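Local atomic coordinates of epsin-3 (Saccharomyces cerevisiae, PDB entry 3ONK), a protein that helps recruit clathrin to the Golgi network and endosomes, binds membranes rich in phosphatidylinositol-3,5-bisphosphate, and takes part in protein sorting. Residues E13-E18 / M32-Q37. Residues are numbered along the deposited sequence; the frame is centred on the assembly and turned at random.
Sequences EGKVRE and MDQISQ
Lys-15 CE lies over one face of the Gln-34 side-chain amide, almost directly above OE1 at 3.7 Å. A second flat group is covered in a similar way: Ile-35 CD1 sits over one face of the peptide joining Lys-15 to Val-16, 3.7 Å from Lys-15 O and 3.9 Å from Val-16 N. Both contacts join the first two helices of the all-helical ENTH domain, 11-19 and 29-38. The two segments run roughly antiparallel, at 144°, with their axes 9.8 Å apart. No hydrogen bond links them, so the join is made by van der Waals contact. The Lys-15 and Gln-34 side chains cross at about a right angle. Lys-15 bends at its last torsion (chi4 54°), which turns NZ back to a weak, long ion pair with Glu-11. Nearer the backbone, Lys-15 CB rests on Ile-35 CG1 at 3.9 Å. Ile-35 carries CD1 onto the backbone because its chain runs on nearly straight from CA (chi2 158°). It also touches Met-12 and Ala-19 of helix 11-19. With Ile-35 cut back to an alanine, the peptide face after Lys-15 is likely to lose its cover, and a gap would probably open beside Val-16. Val-16 also packs on Met-51 of helix 42-57, which extends the apolar layer. On the buried side of the contact, the CG2 methyls of Val-16 and Ile-35 meet at 4.1 Å.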
loop_
_atom_site.group_PDB
_atom_site.type_symbol
_atom_site.label_atom_id
_atom_site.label_comp_id
_atom_site.label_asym_id
_atom_site.label_seq_id
_atom_site.Cartn_x
_atom_site.Cartn_y
_atom_site.Cartn_z
ATOM N N GLU A 13 1.644 9.122 -10.834
ATOM C CA GLU A 13 2.114 7.754 -11.031
ATOM C C GLU A 13 3.613 7.678 -10.730
ATOM O O GLU A 13 4.111 6.654 -10.256
ATOM C CB GLU A 13 1.829 7.275 -12.458
ATOM C CG GLU A 13 0.356 7.114 -12.758
ATOM C CD GLU A 13 0.058 6.999 -14.242
ATOM O OE1 GLU A 13 0.953 7.279 -15.068
ATOM O OE2 GLU A 13 -1.081 6.623 -14.581
ATOM N N GLY A 14 4.323 8.776 -10.982
ATOM C CA GLY A 14 5.736 8.861 -10.655
ATOM C C GLY A 14 5.972 8.880 -9.147
ATOM O O GLY A 14 6.932 8.298 -8.647
ATOM N N LYS A 15 5.104 9.571 -8.417
ATOM C CA LYS A 15 5.226 9.635 -6.974
ATOM C C LYS A 15 5.014 8.244 -6.373
ATOM O O LYS A 15 5.800 7.795 -5.530
ATOM C CB LYS A 15 4.221 10.637 -6.402
ATOM C CG LYS A 15 4.603 12.093 -6.606
ATOM C CD LYS A 15 3.662 13.012 -5.827
ATOM C CE LYS A 15 4.230 14.408 -5.679
ATOM N NZ LYS A 15 4.606 14.990 -6.983
ATOM N N VAL A 16 3.964 7.558 -6.823
ATOM C CA VAL A 16 3.698 6.194 -6.378
ATOM C C VAL A 16 4.847 5.261 -6.744
ATOM O O VAL A 16 5.257 4.422 -5.939
ATOM C CB VAL A 16 2.391 5.629 -6.976
ATOM C CG1 VAL A 16 2.179 4.195 -6.498
ATOM C CG2 VAL A 16 1.220 6.492 -6.579
ATOM N N ARG A 17 5.369 5.408 -7.960
ATOM C CA ARG A 17 6.521 4.610 -8.380
ATOM C C ARG A 17 7.697 4.785 -7.428
ATOM O O ARG A 17 8.294 3.800 -6.984
ATOM C CB ARG A 17 6.939 4.941 -9.821
ATOM C CG ARG A 17 6.066 4.295 -10.877
ATOM C CD ARG A 17 6.690 4.385 -12.267
ATOM N NE ARG A 17 7.343 3.141 -12.675
ATOM C CZ ARG A 17 8.661 2.980 -12.764
ATOM N NH1 ARG A 17 9.168 1.811 -13.148
ATOM N NH2 ARG A 17 9.475 3.990 -12.474
ATOM N N GLU A 18 8.021 6.041 -7.115
ATOM C CA GLU A 18 9.104 6.367 -6.185
ATOM C C GLU A 18 8.859 5.801 -4.786
ATOM O O GLU A 18 9.760 5.244 -4.158
ATOM C CB GLU A 18 9.325 7.889 -6.078
ATOM C CG GLU A 18 10.239 8.266 -4.887
ATOM C CD GLU A 18 10.467 9.769 -4.699
ATOM O OE1 GLU A 18 9.877 10.588 -5.437
ATOM O OE2 GLU A 18 11.250 10.128 -3.791
ATOM N N MET A 32 4.192 10.121 1.036
ATOM C CA MET A 32 2.953 9.377 1.226
ATOM C C MET A 32 1.752 10.338 1.347
ATOM O O MET A 32 0.707 10.132 0.718
ATOM C CB MET A 32 3.060 8.468 2.448
ATOM C CG MET A 32 3.991 7.283 2.277
ATOM S SD MET A 32 3.714 6.045 3.552
ATOM C CE MET A 32 4.232 6.946 5.024
ATOM N N ASP A 33 1.911 11.394 2.138
ATOM C CA ASP A 33 0.868 12.419 2.252
ATOM C C ASP A 33 0.536 13.059 0.898
ATOM O O ASP A 33 -0.632 13.273 0.574
ATOM C CB ASP A 33 1.267 13.494 3.267
ATOM C CG ASP A 33 0.066 14.065 4.022
ATOM O OD1 ASP A 33 -1.006 13.429 4.022
ATOM O OD2 ASP A 33 0.199 15.146 4.626
ATOM N N GLN A 34 1.562 13.355 0.101
ATOM C CA GLN A 34 1.337 13.914 -1.240
ATOM C C GLN A 34 0.452 12.978 -2.049
ATOM O O GLN A 34 -0.475 13.407 -2.741
ATOM C CB GLN A 34 2.667 14.170 -1.966
ATOM C CG GLN A 34 3.419 15.422 -1.464
ATOM C CD GLN A 34 4.817 15.563 -2.067
ATOM O OE1 GLN A 34 5.515 14.572 -2.262
ATOM N NE2 GLN A 34 5.232 16.797 -2.342
ATOM N N ILE A 35 0.734 11.682 -1.953
ATOM C CA ILE A 35 -0.039 10.697 -2.681
ATOM C C ILE A 35 -1.465 10.606 -2.124
ATOM O O ILE A 35 -2.443 10.478 -2.870
ATOM C CB ILE A 35 0.673 9.333 -2.661
ATOM C CG1 ILE A 35 1.940 9.396 -3.533
ATOM C CG2 ILE A 35 -0.253 8.267 -3.156
ATOM C CD1 ILE A 35 2.982 8.341 -3.181
ATOM N N SER A 36 -1.574 10.680 -0.804
ATOM C CA SER A 36 -2.865 10.726 -0.152
ATOM C C SER A 36 -3.713 11.865 -0.717
ATOM O O SER A 36 -4.899 11.685 -0.977
ATOM C CB SER A 36 -2.689 10.862 1.368
ATOM O OG SER A 36 -3.939 10.879 2.012
ATOM N N GLN A 37 -3.104 13.033 -0.914
ATOM C CA GLN A 37 -3.816 14.166 -1.507
ATOM C C GLN A 37 -4.411 13.801 -2.868
ATOM O O GLN A 37 -5.505 14.252 -3.209
ATOM C CB GLN A 37 -2.912 15.400 -1.660
ATOM C CG GLN A 37 -2.159 15.814 -0.410
ATOM C CD GLN A 37 -3.068 16.131 0.751
ATOM O OE1 GLN A 37 -3.004 15.484 1.797
ATOM N NE2 GLN A 37 -3.919 17.137 0.580
#